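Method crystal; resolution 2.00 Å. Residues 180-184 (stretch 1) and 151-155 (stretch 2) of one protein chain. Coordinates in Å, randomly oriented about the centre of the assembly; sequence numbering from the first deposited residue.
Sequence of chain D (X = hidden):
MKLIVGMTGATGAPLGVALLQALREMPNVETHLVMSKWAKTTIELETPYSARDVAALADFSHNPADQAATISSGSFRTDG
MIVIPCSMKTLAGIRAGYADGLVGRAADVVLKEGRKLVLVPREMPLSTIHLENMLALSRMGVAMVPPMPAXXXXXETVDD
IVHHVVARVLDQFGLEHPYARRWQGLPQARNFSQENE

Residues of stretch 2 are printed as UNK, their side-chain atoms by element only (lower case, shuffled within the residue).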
ATOM      1  N   ALA D 180     -19.382 -12.493  36.696  1.00 54.13           N
ATOM      2  CA  ALA D 180     -18.486 -12.979  35.646  1.00 54.13           C
ATOM      3  C   ALA D 180     -17.983 -14.390  35.953  1.00 54.12           C
ATOM      4  O   ALA D 180     -17.553 -14.675  37.072  1.00 54.22           O
ATOM      5  CB  ALA D 180     -17.316 -12.023  35.458  1.00 54.07           C
ATOM      6  N   ARG D 181     -18.054 -15.268  34.956  1.00 54.18           N
ATOM      7  CA  ARG D 181     -17.564 -16.640  35.087  1.00 54.21           C
ATOM      8  C   ARG D 181     -16.263 -16.804  34.304  1.00 53.86           C
ATOM      9  O   ARG D 181     -16.267 -17.176  33.130  1.00 53.79           O
ATOM     10  CB  ARG D 181     -18.618 -17.647  34.620  1.00 54.24           C
ATOM     11  CG  ARG D 181     -19.908 -17.629  35.420  1.00 54.44           C
ATOM     12  CD  ARG D 181     -20.964 -18.568  34.877  1.00 54.97           C
ATOM     13  NE  ARG D 181     -22.277 -18.332  35.476  1.00 56.87           N
ATOM     14  CZ  ARG D 181     -23.347 -19.095  35.270  1.00 57.54           C
ATOM     15  NH1 ARG D 181     -23.271 -20.162  34.477  1.00 57.78           N
ATOM     16  NH2 ARG D 181     -24.495 -18.792  35.864  1.00 57.54           N
ATOM     17  N   ARG D 182     -15.153 -16.522  34.977  1.00 53.66           N
ATOM     18  CA  ARG D 182     -13.841 -16.451  34.337  1.00 53.39           C
ATOM     19  C   ARG D 182     -13.132 -17.807  34.299  1.00 53.28           C
ATOM     20  O   ARG D 182     -13.441 -18.703  35.093  1.00 53.22           O
ATOM     21  CB  ARG D 182     -12.976 -15.394  35.036  1.00 53.31           C
ATOM     22  CG  ARG D 182     -13.664 -14.032  35.148  1.00 53.44           C
ATOM     23  CD  ARG D 182     -12.817 -12.912  35.738  1.00 53.27           C
ATOM     24  NE  ARG D 182     -13.546 -11.644  35.725  1.00 53.07           N
ATOM     25  CZ  ARG D 182     -13.531 -10.765  34.722  1.00 53.50           C
ATOM     26  NH1 ARG D 182     -12.809 -10.993  33.628  1.00 53.24           N
ATOM     27  NH2 ARG D 182     -14.240  -9.646  34.815  1.00 52.94           N
ATOM     28  N   TRP D 183     -12.189 -17.944  33.367  1.00 53.05           N
ATOM     29  CA  TRP D 183     -11.396 -19.166  33.206  1.00 52.90           C
ATOM     30  C   TRP D 183     -10.454 -19.398  34.392  1.00 53.12           C
ATOM     31  O   TRP D 183      -9.670 -18.516  34.761  1.00 53.12           O
ATOM     32  CB  TRP D 183     -10.622 -19.115  31.886  1.00 52.44           C
ATOM     33  CG  TRP D 183      -9.670 -20.265  31.635  1.00 52.14           C
ATOM     34  CD1 TRP D 183      -8.301 -20.208  31.599  1.00 51.44           C
ATOM     35  CD2 TRP D 183     -10.016 -21.631  31.366  1.00 51.57           C
ATOM     36  NE1 TRP D 183      -7.777 -21.448  31.324  1.00 51.31           N
ATOM     37  CE2 TRP D 183      -8.806 -22.344  31.179  1.00 51.58           C
ATOM     38  CE3 TRP D 183     -11.228 -22.333  31.267  1.00 51.44           C
ATOM     39  CZ2 TRP D 183      -8.774 -23.717  30.903  1.00 51.39           C
ATOM     40  CZ3 TRP D 183     -11.195 -23.698  30.991  1.00 51.51           C
ATOM     41  CH2 TRP D 183      -9.973 -24.374  30.813  1.00 51.65           C
ATOM     42  N   GLN D 184     -10.544 -20.592  34.972  1.00 53.35           N
ATOM     43  CA  GLN D 184      -9.809 -20.951  36.188  1.00 53.68           C
ATOM     44  C   GLN D 184      -8.618 -21.889  35.936  1.00 53.62           C
ATOM     45  O   GLN D 184      -7.772 -22.076  36.817  1.00 53.52           O
ATOM     46  CB  GLN D 184     -10.764 -21.565  37.226  1.00 53.81           C
ATOM     47  CG  GLN D 184     -11.317 -22.958  36.879  1.00 54.63           C
ATOM     48  CD  GLN D 184     -12.529 -22.923  35.951  1.00 55.88           C
ATOM     49  OE1 GLN D 184     -12.426 -22.523  34.786  1.00 56.05           O
ATOM     50  NE2 GLN D 184     -13.677 -23.365  36.464  1.00 55.95           N
ATOM     51  N   UNK D 151     -18.211 -21.206  25.889  1.00 21.99           N
ATOM     52  CA  UNK D 151     -18.845 -22.459  26.308  1.00 22.93           C
ATOM     53  C   UNK D 151     -18.065 -23.168  27.428  1.00 23.82           C
ATOM     54  O   UNK D 151     -18.509 -24.189  27.954  1.00 23.77           O
ATOM     55  c   UNK D 151     -22.167 -22.774  23.060  1.00 22.69           C
ATOM     56  c   UNK D 151     -19.024 -23.407  25.110  1.00 22.27           C
ATOM     57  c   UNK D 151     -19.959 -22.884  24.055  1.00 22.65           C
ATOM     58  c   UNK D 151     -21.706 -21.897  22.090  1.00 21.66           C
ATOM     59  c   UNK D 151     -19.510 -22.004  23.078  1.00 21.73           C
ATOM     60  c   UNK D 151     -21.294 -23.268  24.041  1.00 21.87           C
ATOM     61  c   UNK D 151     -20.379 -21.513  22.093  1.00 22.29           C
ATOM     62  N   UNK D 152     -16.907 -22.626  27.785  1.00 24.85           N
ATOM     63  CA  UNK D 152     -16.041 -23.267  28.776  1.00 26.35           C
ATOM     64  C   UNK D 152     -16.583 -23.172  30.202  1.00 27.19           C
ATOM     65  O   UNK D 152     -16.208 -23.972  31.068  1.00 27.38           O
ATOM     66  c   UNK D 152     -14.487 -21.235  29.024  1.00 27.36           C
ATOM     67  c   UNK D 152     -14.234 -18.930  28.294  1.00 27.67           C
ATOM     68  c   UNK D 152     -14.218 -18.517  29.611  1.00 27.44           C
ATOM     69  c   UNK D 152     -14.617 -22.709  28.702  1.00 26.51           C
ATOM     70  c   UNK D 152     -14.366 -20.287  28.005  1.00 27.63           C
ATOM     71  c   UNK D 152     -14.324 -19.435  30.642  1.00 28.68           C
ATOM     72  o   UNK D 152     -14.085 -17.185  29.908  1.00 28.58           O
ATOM     73  c   UNK D 152     -14.456 -20.788  30.345  1.00 27.80           C
ATOM     74  N   UNK D 153     -17.436 -22.177  30.441  1.00 28.19           N
ATOM     75  CA  UNK D 153     -18.034 -21.950  31.760  1.00 29.28           C
ATOM     76  C   UNK D 153     -19.426 -22.579  31.860  1.00 30.02           C
ATOM     77  O   UNK D 153     -20.187 -22.288  32.786  1.00 30.30           O
ATOM     78  n   UNK D 153     -18.378 -18.315  30.979  1.00 29.07           N
ATOM     79  c   UNK D 153     -18.075 -20.450  32.081  1.00 29.23           C
ATOM     80  o   UNK D 153     -19.229 -20.136  29.999  1.00 27.70           O
ATOM     81  c   UNK D 153     -18.613 -19.616  30.925  1.00 28.92           C
ATOM     82  N   UNK D 154     -19.729 -23.449  30.893  1.00 30.61           N
ATOM     83  CA  UNK D 154     -20.981 -24.222  30.816  1.00 31.36           C
ATOM     84  C   UNK D 154     -22.266 -23.399  30.943  1.00 31.41           C
ATOM     85  O   UNK D 154     -23.032 -23.576  31.897  1.00 31.36           O
ATOM     86  n   UNK D 154     -18.668 -26.158  32.531  1.00 35.24           N
ATOM     87  c   UNK D 154     -19.419 -27.192  30.759  1.00 34.16           C
ATOM     88  n   UNK D 154     -18.169 -27.659  31.088  1.00 35.25           N
ATOM     89  c   UNK D 154     -17.740 -27.023  32.162  1.00 34.64           C
ATOM     90  c   UNK D 154     -19.745 -26.251  31.675  1.00 33.01           C
ATOM     91  c   UNK D 154     -20.958 -25.390  31.810  1.00 31.71           C
ATOM     92  N   UNK D 155     -22.495 -22.496  29.984  1.00 31.32           N
ATOM     93  CA  UNK D 155     -23.740 -21.736  29.934  1.00 31.13           C
ATOM     94  C   UNK D 155     -24.939 -22.638  29.639  1.00 31.25           C
ATOM     95  O   UNK D 155     -24.796 -23.699  29.014  1.00 30.72           O
ATOM     96  c   UNK D 155     -22.509 -21.450  27.914  1.00 31.30           C
ATOM     97  c   UNK D 155     -23.510 -20.765  28.772  1.00 31.00           C
ATOM     98  c   UNK D 155     -21.586 -22.128  28.881  1.00 31.08           C
TER
HETATM   99  O   HOH W   1     -14.186 -24.359  32.920  1.00 38.73           O

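Position 151 carries seven side-chain atoms, all carbon: one carbon leading to a six-membered ring with nothing attached to its far end. The side chain is out of reach of stretch 1. A bare six-carbon ring on a single carbon is phenylalanine, F151. The ring is buried, which suits a side chain with no polar atom, and the residue serves this contact only indirectly, since its carbonyl begins a turn.

Position 152 has eight side-chain atoms, one carbon and then a ring of six carbons bearing a single oxygen. The ring lies against R181, R182 and W183. The terminal oxygen makes it tyrosine, Y152. Its CD2 comes 3.7 Å from CE3 of W183, and the two six-membered rings, with centroids 5.7 Å apart and planes at 86°, form an offset edge-to-face pair in which the edge of W183 is directed toward the face of Y152. Such an arrangement sets the slightly positive rim hydrogens of one ring against the electron-rich face of the other. A broad, flat side chain suits this place because it can meet the indole while also passing along the backbone of R181 and R182.

Position 153 shows four side-chain atoms: two carbons, the second carrying one oxygen and one nitrogen. The nitrogen lies 3.2 Å from O of R181 and 3.7 Å from CB of R181. That short, forked amide is asparagine, N153. Its CA-to-CB bond points toward stretch 1, and ND2 donates a hydrogen bond to O of R181, with a nearly straight N-H...O angle of 165°. The amide supplies the donor that a backbone carbonyl needs.

Position 154 has one carbon followed by a five-membered ring of three carbons and two nitrogens, and this side chain makes no contact with stretch 1; it is histidine, H154. CB of H154 is 6.3 Å from NH1 of R181, and the ring lies farther away; its NE2 is hydrogen-bonded elsewhere in the structure. The backbone matters more here: N of H154 bonds to O of F151 at 3.3 Å, closing a type I turn.

Position 155 has three side-chain carbons closing a ring onto the backbone nitrogen and makes no contact with stretch 1. The closed ring identifies proline, P155, and it restricts the backbone just after the turn.

The contact therefore rests on the middle of the turn. N153 anchors the backbone of R181, while Y152 packs against W183. A water extends the junction, donating to O of Y152 at 2.8 Å and to OE1 of Q184 at 3.2 Å. Directional polar links and aromatic packing together join two stretches that lack regular secondary structure.

Stretch 2 (151-155) FYNHP
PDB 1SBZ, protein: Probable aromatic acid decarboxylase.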